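Local coordinates for surface presentation of antigens protein SpaK (Salmonella typhimurium, PDB 2FM8), which stores type III secretion effectors such as SipA in the bacterial cytoplasm, keeping them competent for secretion and ready for delivery into host cells, at residues 1-6 with 47-52; 30-34 with 43-47. One frame throughout, in Å; residues are numbered along the deposited sequence.

Interaction 1: 1-6 with 47-52; sequences MQHLDI and VKDDDV
This is a loop-to-hairpin contact at the edge of the chaperone fold: the irregular residues 1-5, leading into helix 6-17 at Ile6, run past the tip of the hairpin formed by strands 43-48 and 51-57. The hairpin reverses through a type I' turn from Lys48 to Asp51. Asp49 (phi/psi 36/69°) and Asp50 (63/13°) both take positive phi, and two backbone hydrogen bonds close the turn, Lys48 N to Asp51 O at 2.8 Å and Asp51 N to Lys48 O at 2.9 Å, the signature of a tight two-residue beta hairpin. The backbones stay well apart, with CA-CA distances of 6.6 Å for Met1-Asp50 and 7.5 Å for Ile6-Val47, so side chains bridge the gap. Leu4 (chi1 t, chi2 p) points its CB toward the hairpin and sets CD2 3.8 Å from Val52 CG2. Ile6 (t, p) lies against both strands: its CB is 3.8 Å from Val47 CG2 and its CD1 4.1 Å from Val52 CG1, both valines being t. Asp5, between Leu4 and Ile6 in sequence, directs its CA-to-CB bond away from the hairpin and N-caps the helix, its OD1 making a weak hydrogen bond with Glu8 N. Asp50 (chi1 m) has its CB toward residues 1-6; its OD1 is 3.3 Å from Met1 O, but both are acceptors and do not bond. The Met1 side chain rests on Pro106 and Leu109. Ile6 and Val52 are buried, Val47, Met1 and Asp50 exposed. Aliphatic side-chain packing, not strand pairing, thus sets the approach to helix 6-17 against the hairpin.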
loop_
_atom_site.group_PDB
_atom_site.type_symbol
_atom_site.label_atom_id
_atom_site.label_comp_id
_atom_site.label_asym_id
_atom_site.label_seq_id
_atom_site.Cartn_x
_atom_site.Cartn_y
_atom_site.Cartn_z
ATOM N N MET A 1 -6.847 30.403 17.815
ATOM C CA MET A 1 -7.065 29.318 16.781
ATOM C C MET A 1 -8.135 29.745 15.774
ATOM O O MET A 1 -8.619 28.946 14.968
ATOM C CB MET A 1 -7.470 27.995 17.458
ATOM C CG MET A 1 -7.163 26.704 16.657
ATOM S SD MET A 1 -5.408 26.313 16.294
ATOM C CE MET A 1 -4.539 27.077 17.656
ATOM N N GLN A 2 -8.400 31.046 15.773
ATOM C CA GLN A 2 -9.706 31.609 15.414
ATOM C C GLN A 2 -9.556 33.106 15.099
ATOM O O GLN A 2 -10.328 33.684 14.333
ATOM C CB GLN A 2 -10.666 31.431 16.601
ATOM C CG GLN A 2 -12.030 30.885 16.234
ATOM C CD GLN A 2 -11.965 29.447 15.755
ATOM O OE1 GLN A 2 -12.176 29.175 14.572
ATOM N NE2 GLN A 2 -11.668 28.515 16.669
ATOM N N HIS A 3 -8.583 33.726 15.763
ATOM C CA HIS A 3 -8.034 35.016 15.381
ATOM C C HIS A 3 -6.716 34.794 14.602
ATOM O O HIS A 3 -5.986 35.755 14.336
ATOM C CB HIS A 3 -7.773 35.823 16.663
ATOM C CG HIS A 3 -7.732 37.310 16.470
ATOM N ND1 HIS A 3 -6.552 38.006 16.280
ATOM C CD2 HIS A 3 -8.720 38.239 16.477
ATOM C CE1 HIS A 3 -6.819 39.297 16.164
ATOM N NE2 HIS A 3 -8.126 39.465 16.278
ATOM N N LEU A 4 -6.417 33.542 14.225
ATOM C CA LEU A 4 -5.070 33.190 13.723
ATOM C C LEU A 4 -4.791 33.780 12.347
ATOM O O LEU A 4 -5.538 33.546 11.402
ATOM C CB LEU A 4 -4.848 31.673 13.653
ATOM C CG LEU A 4 -3.473 31.281 13.056
ATOM C CD1 LEU A 4 -2.344 31.598 14.020
ATOM C CD2 LEU A 4 -3.410 29.850 12.681
ATOM N N ASP A 5 -3.697 34.523 12.232
ATOM C CA ASP A 5 -3.313 35.097 10.957
ATOM C C ASP A 5 -2.133 34.290 10.437
ATOM O O ASP A 5 -1.008 34.453 10.907
ATOM C CB ASP A 5 -2.958 36.572 11.130
ATOM C CG ASP A 5 -2.768 37.297 9.801
ATOM O OD1 ASP A 5 -2.513 36.672 8.750
ATOM O OD2 ASP A 5 -2.882 38.526 9.812
ATOM N N ILE A 6 -2.397 33.415 9.471
ATOM C CA ILE A 6 -1.360 32.506 8.957
ATOM C C ILE A 6 -0.224 33.242 8.201
ATOM O O ILE A 6 0.956 32.920 8.362
ATOM C CB ILE A 6 -1.985 31.322 8.136
ATOM C CG1 ILE A 6 -0.942 30.232 7.866
ATOM C CG2 ILE A 6 -2.594 31.787 6.826
ATOM C CD1 ILE A 6 -0.368 29.610 9.108
ATOM N N VAL A 47 -4.572 26.771 5.878
ATOM C CA VAL A 47 -5.576 26.605 6.926
ATOM C C VAL A 47 -6.837 25.989 6.332
ATOM O O VAL A 47 -7.423 26.494 5.367
ATOM C CB VAL A 47 -5.918 27.933 7.605
ATOM C CG1 VAL A 47 -6.930 27.725 8.744
ATOM C CG2 VAL A 47 -4.644 28.582 8.123
ATOM N N LYS A 48 -7.259 24.891 6.926
ATOM C CA LYS A 48 -8.366 24.142 6.413
ATOM C C LYS A 48 -9.245 23.900 7.615
ATOM O O LYS A 48 -8.898 23.113 8.488
ATOM C CB LYS A 48 -7.868 22.845 5.785
ATOM C CG LYS A 48 -8.794 22.238 4.735
ATOM C CD LYS A 48 -8.076 21.067 4.018
ATOM C CE LYS A 48 -9.040 20.181 3.200
ATOM N NZ LYS A 48 -8.717 18.700 3.359
ATOM N N ASP A 49 -10.341 24.659 7.678
ATOM C CA ASP A 49 -11.279 24.652 8.801
ATOM C C ASP A 49 -10.586 24.463 10.152
ATOM O O ASP A 49 -10.697 23.405 10.815
ATOM C CB ASP A 49 -12.426 23.643 8.549
ATOM C CG ASP A 49 -13.735 24.337 8.074
ATOM O OD1 ASP A 49 -13.878 25.590 8.242
ATOM O OD2 ASP A 49 -14.627 23.622 7.549
ATOM N N ASP A 50 -9.847 25.510 10.513
ATOM C CA ASP A 50 -9.118 25.604 11.783
ATOM C C ASP A 50 -7.989 24.564 12.002
ATOM O O ASP A 50 -7.502 24.421 13.118
ATOM C CB ASP A 50 -10.107 25.568 12.955
ATOM C CG ASP A 50 -11.103 26.726 12.912
ATOM O OD1 ASP A 50 -10.671 27.860 12.589
ATOM O OD2 ASP A 50 -12.304 26.494 13.196
ATOM N N ASP A 51 -7.582 23.854 10.947
ATOM C CA ASP A 51 -6.391 23.014 10.977
ATOM C C ASP A 51 -5.334 23.703 10.117
ATOM O O ASP A 51 -5.624 24.114 9.005
ATOM C CB ASP A 51 -6.661 21.643 10.366
ATOM C CG ASP A 51 -7.668 20.812 11.153
ATOM O OD1 ASP A 51 -7.573 20.758 12.385
ATOM O OD2 ASP A 51 -8.531 20.175 10.520
ATOM N N VAL A 52 -4.118 23.816 10.630
ATOM C CA VAL A 52 -3.000 24.261 9.819
ATOM C C VAL A 52 -2.220 23.068 9.248
ATOM O O VAL A 52 -1.732 22.220 9.987
ATOM C CB VAL A 52 -2.076 25.180 10.595
ATOM C CG1 VAL A 52 -0.890 25.579 9.734
ATOM C CG2 VAL A 52 -2.854 26.431 11.022
#

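Interaction 2: 30-34 with 43-47; sequences HSTIV and ICISV
Residues 30-34 and 43-47 form part of a beta hairpin whose strands, 32-37 and 43-48, run antiparallel; the axes of the short strands 32-34 and 43-47 come within 4.6 Å, at 158° between their N-to-C directions. Residues 32-34 and 43-47 are extended, whereas His30 has positive phi (54/38°). Ile33 and Ile45 are a hydrogen-bonded pair (CA-CA 5.1 Å), with Ile33 N to Ile45 O at 3.0 Å and Ile45 N to Ile33 O at 2.8 Å. Val34 and Cys44 follow as a non-hydrogen-bonded pair (CA-CA 4.6 Å). Ile33 (chi1 m, chi2 t) and Ile45 (chi1 m, chi2 148°) share one face, CB to CB 4.3 Å; both touch Val10 of helix 6-17, and Ile45 also meets Phe115 and Leu119 of helix 112-132. On the other face Val34 (t) brings CG2 to 4.2 Å from SG of Cys44 (m). Thr32 (m) lays CG2 3.6 Å from Cys44 CB; its OG1 is hydrogen-bonded to Ala18 O of the SipA chain and has a long, weak and unsettled hydrogen bond with Ser46 OG at 3.5 Å. With chi1 t, Ser46 OG meets water 1 at 2.7 Å, and that water gives a weak bond to Ser31 O at 3.0 Å. Thr32, Ile33 and Val34 also pair with an antiparallel strand of SipA: this is beta augmentation, an effector strand extending the edge of a secretion chaperone's sheet.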
loop_
_atom_site.group_PDB
_atom_site.type_symbol
_atom_site.label_atom_id
_atom_site.label_comp_id
_atom_site.label_asym_id
_atom_site.label_seq_id
_atom_site.Cartn_x
_atom_site.Cartn_y
_atom_site.Cartn_z
ATOM N N HIS A 30 -5.614 34.565 2.060
ATOM C CA HIS A 30 -6.108 33.344 2.688
ATOM C C HIS A 30 -6.291 32.220 1.665
ATOM O O HIS A 30 -7.251 31.452 1.726
ATOM C CB HIS A 30 -7.418 33.605 3.441
ATOM C CG HIS A 30 -7.319 34.699 4.457
ATOM N ND1 HIS A 30 -7.941 35.921 4.298
ATOM C CD2 HIS A 30 -6.657 34.763 5.636
ATOM C CE1 HIS A 30 -7.668 36.691 5.337
ATOM N NE2 HIS A 30 -6.895 36.012 6.166
ATOM N N SER A 31 -5.369 32.149 0.708
ATOM C CA SER A 31 -5.179 30.949 -0.102
ATOM C C SER A 31 -3.951 30.233 0.474
ATOM O O SER A 31 -3.355 30.658 1.466
ATOM C CB SER A 31 -4.908 31.284 -1.581
ATOM O OG SER A 31 -5.439 32.525 -1.964
ATOM N N THR A 32 -3.538 29.187 -0.200
ATOM C CA THR A 32 -2.321 28.506 0.144
ATOM C C THR A 32 -1.111 29.403 -0.081
ATOM O O THR A 32 -0.995 30.042 -1.122
ATOM C CB THR A 32 -2.244 27.257 -0.674
ATOM O OG1 THR A 32 -3.422 26.493 -0.393
ATOM C CG2 THR A 32 -1.017 26.457 -0.343
ATOM N N ILE A 33 -0.254 29.468 0.936
ATOM C CA ILE A 33 1.060 30.093 0.857
ATOM C C ILE A 33 2.045 29.040 0.352
ATOM O O ILE A 33 2.011 27.886 0.791
ATOM C CB ILE A 33 1.502 30.607 2.228
ATOM C CG1 ILE A 33 0.560 31.706 2.690
ATOM C CG2 ILE A 33 2.926 31.145 2.193
ATOM C CD1 ILE A 33 0.760 32.110 4.099
ATOM N N VAL A 34 2.892 29.436 -0.590
ATOM C CA VAL A 34 3.830 28.532 -1.229
ATOM C C VAL A 34 5.251 29.074 -1.041
ATOM O O VAL A 34 5.514 30.237 -1.359
ATOM C CB VAL A 34 3.522 28.342 -2.728
ATOM C CG1 VAL A 34 4.514 27.357 -3.352
ATOM C CG2 VAL A 34 2.113 27.822 -2.913
ATOM N N ILE A 43 7.064 23.963 -0.631
ATOM C CA ILE A 43 6.303 23.764 0.591
ATOM C C ILE A 43 5.035 24.645 0.571
ATOM O O ILE A 43 5.106 25.869 0.336
ATOM C CB ILE A 43 7.172 24.074 1.797
ATOM C CG1 ILE A 43 8.383 23.135 1.801
ATOM C CG2 ILE A 43 6.343 24.026 3.109
ATOM C CD1 ILE A 43 9.413 23.405 2.910
ATOM N N CYS A 44 3.885 24.007 0.791
ATOM C CA CYS A 44 2.602 24.678 0.872
ATOM C C CYS A 44 2.148 24.734 2.315
ATOM O O CYS A 44 2.319 23.785 3.081
ATOM C CB CYS A 44 1.542 23.979 0.032
ATOM S SG CYS A 44 1.970 23.793 -1.714
ATOM N N ILE A 45 1.576 25.879 2.673
ATOM C CA ILE A 45 1.003 26.090 3.981
ATOM C C ILE A 45 -0.443 26.518 3.819
ATOM O O ILE A 45 -0.739 27.468 3.087
ATOM C CB ILE A 45 1.749 27.146 4.779
ATOM C CG1 ILE A 45 3.248 26.808 4.812
ATOM C CG2 ILE A 45 1.139 27.226 6.199
ATOM C CD1 ILE A 45 4.129 27.949 4.856
ATOM N N SER A 46 -1.343 25.822 4.496
ATOM C CA SER A 46 -2.743 26.206 4.437
ATOM C C SER A 46 -3.545 25.934 5.687
ATOM O O SER A 46 -3.249 25.011 6.433
ATOM C CB SER A 46 -3.434 25.507 3.286
ATOM O OG SER A 46 -4.514 26.342 2.924
ATOM N N VAL A 47 -4.572 26.771 5.878
ATOM C CA VAL A 47 -5.576 26.605 6.926
ATOM C C VAL A 47 -6.837 25.989 6.332
ATOM O O VAL A 47 -7.423 26.494 5.367
ATOM C CB VAL A 47 -5.918 27.933 7.605
ATOM C CG1 VAL A 47 -6.930 27.725 8.744
ATOM C CG2 VAL A 47 -4.644 28.582 8.123
HETATM O O HOH W 1 -4.926 29.020 3.363
#

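In the fold
Strand 43-48 serves both interactions, whose centres lie about 11 Å apart; Val47 lies in both segments, though it makes contacts across only in interaction 1. Interaction 2 is buried and built on backbone hydrogen bonds within the sheet; interaction 1 is only partly buried, lies farther from the centre of the chain, and joins the N-terminal residues to the sheet mainly through aliphatic side chains. Ile6 touches Val47 and Val52 and also Ile45, CG1 to CG2 4.0 Å in the Ile6-Ile45 pair, so the start of helix 6-17 spans both contacts. Along the sequence, interaction 2 is nested within the loop closed by interaction 1. SipA pairs with strand 32-37 in interaction 2.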